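Local coordinates for hydroxyindole o-methyltransferase (Homo sapiens, PDB 4A6D), which catalyses the last step of melatonin synthesis, transferring the methyl group of S-adenosyl-L-methionine to the hydroxyl of N-acetylserotonin, and works as a homodimer, at the interface of chains A and B. Numbering follows the deposited sequence. Chains: chain A/B, Hydroxyindole o-methyltransferase.

Contact 1: the interface of chains A and B. Residues chain A 1-5, 9; chain B 167, 335-337.
The N-terminal segment of chain A, A:Met1 to A:Glu5, with A:Tyr9 from the first turn of helix 7-31, meets the loop B:Gly335 to B:Ile337 that joins strands 329-332 and 339-344 of chain B. The two loops are held by a backbone bond, in which A:Ser4 N gives its hydrogen to B:Gly335 O at 2.9 Å. The side chain of A:Ser4 also lies against this glycine, CB 3.7 Å from B:Gly335 CA. A:Glu5 places CG beside its own backbone N (chi1 -49°) and extends from there along the B:Gly335-B:Ala336 backbone, its carboxylate carbon CD 3.6 Å from the methyl CB of B:Ala336. A:Glu5 OE2 takes a weak, bent hydrogen bond from B:Ile337 N at 3.0 Å. A:Glu5 OE2 also accepts one from A:Gly2 N of its own chain, at 3.3 Å, met on the anti side and 18° out of the carboxylate plane. OE2 thus probably helps to hold the N-terminal turn in shape while touching chain B, though the bond across is weak. An alanine in place of A:Glu5 would probably leave the amides of A:Gly2 and B:Ile337 without this acceptor and set the N-terminal turn free to shift. Further along, the tip methyl CD1 of B:Ile337 reaches A:Tyr9 at the phenol end, 3.7 Å from OH, and also meets A:Met1 CB at 3.9 Å, the A:Met1 side chain being modelled no further than CB. The patch lets the start of the chain A dimerisation region grip a loop between two late strands of the partner's methyltransferase domain.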
ATOM      1  N   MET A   1      10.516  10.462   4.310  1.00 88.07           N
ATOM      2  CA  MET A   1      10.835  11.561   3.359  1.00 84.93           C
ATOM      3  C   MET A   1      12.328  11.756   3.213  1.00 84.56           C
ATOM      4  O   MET A   1      13.033  10.779   2.943  1.00 82.60           O
ATOM      5  CB  MET A   1      10.146  12.869   3.761  1.00 87.49           C
ATOM      6  N   GLY A   2      12.788  13.013   3.306  1.00 81.02           N
ATOM      7  CA  GLY A   2      14.200  13.341   3.259  1.00 81.42           C
ATOM      8  C   GLY A   2      14.787  13.096   4.636  1.00 89.19           C
ATOM      9  O   GLY A   2      14.095  13.287   5.649  1.00 87.65           O
ATOM     10  N   SER A   3      16.059  12.644   4.693  1.00 90.47           N
ATOM     11  CA  SER A   3      16.789  12.333   5.950  1.00 92.71           C
ATOM     12  C   SER A   3      16.813  13.476   6.998  1.00 98.70           C
ATOM     13  O   SER A   3      16.790  13.195   8.200  1.00100.92           O
ATOM     14  CB  SER A   3      18.212  11.859   5.655  1.00 95.23           C
ATOM     15  OG  SER A   3      18.959  12.856   4.981  1.00 96.37           O
ATOM     16  N   SER A   4      16.798  14.743   6.535  1.00 93.35           N
ATOM     17  CA  SER A   4      16.831  15.940   7.379  1.00 93.95           C
ATOM     18  C   SER A   4      15.448  16.587   7.678  1.00 98.63           C
ATOM     19  O   SER A   4      15.381  17.547   8.452  1.00101.00           O
ATOM     20  CB  SER A   4      17.798  16.967   6.789  1.00 94.97           C
ATOM     21  OG  SER A   4      19.049  16.366   6.490  1.00 96.74           O
ATOM     22  N   GLU A   5      14.360  16.069   7.090  1.00 93.36           N
ATOM     23  CA  GLU A   5      13.006  16.614   7.292  1.00 93.35           C
ATOM     24  C   GLU A   5      12.417  16.234   8.663  1.00 97.68           C
ATOM     25  O   GLU A   5      12.925  15.313   9.331  1.00 97.32           O
ATOM     26  CB  GLU A   5      12.045  16.208   6.143  1.00 92.91           C
ATOM     27  CG  GLU A   5      12.618  16.461   4.755  1.00102.85           C
ATOM     28  CD  GLU A   5      11.631  16.754   3.638  1.00118.04           C
ATOM     29  OE1 GLU A   5      10.927  17.788   3.718  1.00113.45           O
ATOM     30  OE2 GLU A   5      11.623  15.995   2.642  1.00 94.92           O
ATOM     31  N   TYR A   9       6.601  14.513   8.917  1.00 75.57           N
ATOM     32  CA  TYR A   9       6.584  14.546   7.460  1.00 74.28           C
ATOM     33  C   TYR A   9       7.109  13.234   6.886  1.00 79.31           C
ATOM     34  O   TYR A   9       6.573  12.744   5.898  1.00 77.79           O
ATOM     35  CB  TYR A   9       7.398  15.745   6.953  1.00 74.80           C
ATOM     36  CG  TYR A   9       7.288  15.957   5.465  1.00 74.05           C
ATOM     37  CD1 TYR A   9       6.070  16.299   4.873  1.00 75.84           C
ATOM     38  CD2 TYR A   9       8.393  15.798   4.638  1.00 73.51           C
ATOM     39  CE1 TYR A   9       5.957  16.468   3.495  1.00 75.45           C
ATOM     40  CE2 TYR A   9       8.284  15.941   3.252  1.00 73.48           C
ATOM     41  CZ  TYR A   9       7.080  16.331   2.693  1.00 78.30           C
ATOM     42  OH  TYR A   9       7.003  16.506   1.335  1.00 77.98           O
TER
ATOM     43  N   ASN B 167       9.170  21.879   0.625  1.00 80.65           N
ATOM     44  CA  ASN B 167      10.482  21.714  -0.019  1.00 78.77           C
ATOM     45  C   ASN B 167      10.981  22.921  -0.840  1.00 81.85           C
ATOM     46  O   ASN B 167      12.165  22.957  -1.189  1.00 81.58           O
ATOM     47  CB  ASN B 167      10.459  20.445  -0.910  1.00 72.79           C
ATOM     48  CG  ASN B 167      11.770  19.675  -0.991  1.00 89.26           C
ATOM     49  OD1 ASN B 167      11.776  18.438  -0.983  1.00 80.79           O
ATOM     50  ND2 ASN B 167      12.916  20.368  -1.107  1.00 77.63           N
ATOM     51  N   GLY B 335      18.680  17.363   1.998  1.00 82.55           N
ATOM     52  CA  GLY B 335      18.237  16.543   3.114  1.00 80.81           C
ATOM     53  C   GLY B 335      16.737  16.347   3.002  1.00 83.33           C
ATOM     54  O   GLY B 335      16.126  15.701   3.855  1.00 84.86           O
ATOM     55  N   ALA B 336      16.128  16.887   1.919  1.00 76.17           N
ATOM     56  CA  ALA B 336      14.696  16.786   1.650  1.00 73.02           C
ATOM     57  C   ALA B 336      14.421  15.841   0.471  1.00 74.12           C
ATOM     58  O   ALA B 336      15.353  15.210  -0.029  1.00 72.46           O
ATOM     59  CB  ALA B 336      14.108  18.171   1.406  1.00 73.37           C
ATOM     60  N   ILE B 337      13.153  15.661   0.076  1.00 70.92           N
ATOM     61  CA  ILE B 337      12.892  14.781  -1.055  1.00 69.96           C
ATOM     62  C   ILE B 337      13.591  15.362  -2.320  1.00 72.02           C
ATOM     63  O   ILE B 337      14.366  14.661  -2.980  1.00 70.24           O
ATOM     64  CB  ILE B 337      11.374  14.503  -1.253  1.00 72.43           C
ATOM     65  CG1 ILE B 337      10.801  13.730  -0.034  1.00 73.84           C
ATOM     66  CG2 ILE B 337      11.124  13.742  -2.552  1.00 69.16           C
ATOM     67  CD1 ILE B 337       9.279  13.855   0.108  1.00 81.94           C
TER

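Contact 2: the interface of chains A and B. Residues chain A 297, 300-301, 304, 310; chain B 58-59, 62, 66.
Apolar packing dominates where A:Gln297, A:Ser300, A:Leu301 and A:Leu304 of helix 294-305 face B:His58, B:Gly59, B:Leu62 and B:Ile66 of helix 57-69. B:Leu62 projects between A:Ser300 and A:Leu301 and divides its two methyls: CD1 touches A:Leu301 CA at 3.9 Å, while CD2 comes within 3.8 Å of A:Ser300 CB. Its CG stands beside the backbone N (chi1 -77°) and the chain then runs extended, which carries the branched tip over to the opposite helix. The side chains of A:Leu301 and B:Leu62 pass each other in opposite directions, A:Leu301 CD1 lying against CD1 and CB of B:Leu62. A:Leu301 turns its other methyl, CD2, to B:Ile66, whose CD1 lies 3.6 Å away with the two side chains crossing at a slant. On the same isoleucine, CG1 rests 3.6 Å from A:Gln297 CB, so the aliphatic base of the glutamine joins the apolar layer. Near the other end, A:Leu304 CD2 sits 3.7 Å from B:Gly59 CA, where the lack of a side chain probably lets the leucine methyl approach the helix backbone. A:Gln310 CB comes in obliquely from above the NE2-CE1 edge of the B:His58 imidazole, the two side chains crossing with amide and ring planes 64° apart. One face of that ring is covered near its rim by CG of B:Leu62, a neighbour on its own helix.

Polar contact runs through water. B:His58 holds CG anti to its backbone N (chi1 -172°) and aims NE2 at a water 2.7 Å away, in the plane of the imidazole ring. That water also lies 2.7 Å from A:Ser300 O, bridging the histidine to the carbonyl of the opposing helix.

Here a helix of the chain B dimerisation domain packs against helix 294-305 and the loop after it in the chain A methyltransferase domain, close to the active site.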
ATOM      1  N   GLN A 297      -7.029  -4.326  13.605  1.00 65.12           N
ATOM      2  CA  GLN A 297      -7.895  -3.226  13.172  1.00 64.92           C
ATOM      3  C   GLN A 297      -7.910  -3.173  11.622  1.00 66.54           C
ATOM      4  O   GLN A 297      -8.986  -3.008  11.029  1.00 65.98           O
ATOM      5  CB  GLN A 297      -7.379  -1.886  13.710  1.00 66.57           C
ATOM      6  CG  GLN A 297      -7.563  -1.663  15.199  1.00 59.66           C
ATOM      7  CD  GLN A 297      -6.834  -0.391  15.557  1.00 75.43           C
ATOM      8  OE1 GLN A 297      -5.611  -0.352  15.664  1.00 67.32           O
ATOM      9  NE2 GLN A 297      -7.543   0.701  15.645  1.00 71.41           N
ATOM     10  N   SER A 300      -9.988  -5.929  10.469  1.00 59.85           N
ATOM     11  CA  SER A 300     -11.435  -5.701  10.646  1.00 60.97           C
ATOM     12  C   SER A 300     -11.969  -4.836   9.501  1.00 66.87           C
ATOM     13  O   SER A 300     -13.063  -5.083   8.997  1.00 67.26           O
ATOM     14  CB  SER A 300     -11.752  -5.086  12.008  1.00 63.38           C
ATOM     15  OG  SER A 300     -13.140  -5.184  12.289  1.00 62.48           O
ATOM     16  N   LEU A 301     -11.159  -3.855   9.066  1.00 63.50           N
ATOM     17  CA  LEU A 301     -11.475  -2.977   7.949  1.00 63.28           C
ATOM     18  C   LEU A 301     -11.444  -3.763   6.637  1.00 67.33           C
ATOM     19  O   LEU A 301     -12.335  -3.574   5.807  1.00 68.64           O
ATOM     20  CB  LEU A 301     -10.563  -1.757   7.937  1.00 63.15           C
ATOM     21  CG  LEU A 301     -10.931  -0.621   6.959  1.00 68.20           C
ATOM     22  CD1 LEU A 301     -12.397  -0.172   7.090  1.00 69.06           C
ATOM     23  CD2 LEU A 301      -9.997   0.530   7.126  1.00 67.13           C
ATOM     24  N   LEU A 304     -14.766  -5.434   6.313  1.00 68.40           N
ATOM     25  CA  LEU A 304     -15.783  -4.492   5.869  1.00 70.56           C
ATOM     26  C   LEU A 304     -15.705  -4.356   4.338  1.00 78.24           C
ATOM     27  O   LEU A 304     -16.727  -4.454   3.663  1.00 79.20           O
ATOM     28  CB  LEU A 304     -15.624  -3.107   6.550  1.00 71.00           C
ATOM     29  CG  LEU A 304     -16.516  -1.978   5.992  1.00 77.25           C
ATOM     30  CD1 LEU A 304     -18.004  -2.244   6.281  1.00 78.45           C
ATOM     31  CD2 LEU A 304     -16.118  -0.647   6.541  1.00 77.56           C
ATOM     32  N   GLN A 310     -16.440  -8.608  10.543  1.00 63.73           N
ATOM     33  CA  GLN A 310     -15.572  -7.700  11.289  1.00 61.85           C
ATOM     34  C   GLN A 310     -14.725  -8.565  12.185  1.00 64.15           C
ATOM     35  O   GLN A 310     -15.037  -9.751  12.382  1.00 62.87           O
ATOM     36  CB  GLN A 310     -16.456  -6.791  12.202  1.00 63.02           C
ATOM     37  CG  GLN A 310     -17.433  -7.591  13.089  1.00 54.18           C
ATOM     38  CD  GLN A 310     -18.389  -6.828  13.988  1.00 81.17           C
ATOM     39  OE1 GLN A 310     -19.607  -7.125  14.030  1.00 82.86           O
ATOM     40  NE2 GLN A 310     -17.851  -5.969  14.849  1.00 68.79           N
TER
ATOM     41  N   HIS B  58     -19.943   1.962  11.639  1.00 87.39           N
ATOM     42  CA  HIS B  58     -18.911   0.930  11.699  1.00 84.04           C
ATOM     43  C   HIS B  58     -17.649   1.337  10.940  1.00 87.04           C
ATOM     44  O   HIS B  58     -16.557   1.301  11.512  1.00 85.88           O
ATOM     45  CB  HIS B  58     -19.446  -0.440  11.242  1.00 84.29           C
ATOM     46  CG  HIS B  58     -18.476  -1.563  11.477  1.00 85.16           C
ATOM     47  ND1 HIS B  58     -18.006  -1.867  12.752  1.00 86.39           N
ATOM     48  CD2 HIS B  58     -17.894  -2.404  10.589  1.00 84.92           C
ATOM     49  CE1 HIS B  58     -17.157  -2.871  12.592  1.00 83.53           C
ATOM     50  NE2 HIS B  58     -17.063  -3.232  11.309  1.00 83.12           N
ATOM     51  N   GLY B  59     -17.830   1.800   9.702  1.00 83.84           N
ATOM     52  CA  GLY B  59     -16.755   2.253   8.823  1.00 81.09           C
ATOM     53  C   GLY B  59     -15.957   3.413   9.370  1.00 83.69           C
ATOM     54  O   GLY B  59     -14.721   3.376   9.346  1.00 80.60           O
ATOM     55  N   LEU B  62     -13.852   2.344  12.530  1.00 77.59           N
ATOM     56  CA  LEU B  62     -12.690   1.587  12.082  1.00 74.93           C
ATOM     57  C   LEU B  62     -11.642   2.544  11.574  1.00 78.06           C
ATOM     58  O   LEU B  62     -10.513   2.513  12.047  1.00 77.15           O
ATOM     59  CB  LEU B  62     -13.070   0.563  10.995  1.00 74.01           C
ATOM     60  CG  LEU B  62     -13.771  -0.714  11.483  1.00 78.13           C
ATOM     61  CD1 LEU B  62     -14.201  -1.581  10.305  1.00 77.53           C
ATOM     62  CD2 LEU B  62     -12.866  -1.519  12.384  1.00 77.79           C
ATOM     63  N   ILE B  66      -8.089   3.310  13.465  1.00 67.03           N
ATOM     64  CA  ILE B  66      -6.831   3.025  12.767  1.00 64.68           C
ATOM     65  C   ILE B  66      -5.963   4.312  12.747  1.00 70.23           C
ATOM     66  O   ILE B  66      -4.777   4.229  13.052  1.00 69.58           O
ATOM     67  CB  ILE B  66      -7.056   2.398  11.371  1.00 65.55           C
ATOM     68  CG1 ILE B  66      -7.694   1.007  11.525  1.00 65.08           C
ATOM     69  CG2 ILE B  66      -5.750   2.316  10.564  1.00 64.17           C
ATOM     70  CD1 ILE B  66      -8.518   0.526  10.422  1.00 65.00           C
TER
HETATM   71  O   HOH W   1     -15.734  -4.821   9.545  1.00 66.79           O

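The C-alpha centres of contact 1 and contact 2 are about 32 Å apart, and the two share no residue or secondary-structure element. In both, the dimerisation region of one chain meets the methyltransferase domain of the other, with roles exchanged: chain A supplies its N-terminal region to contact 1 and its methyltransferase helix to contact 2. Two-fold symmetry repeats each patch, making the embrace reciprocal. Contact 2 is centred about 10 Å from A:His255, the proposed catalytic base, contact 1 about 38 Å. Because helix 294-305 carries substrate-binding A:Asn302, with substrate-binding A:Gln306 just after it, contact 2 may help shape the catalytic region; contact 1 is more likely to serve assembly.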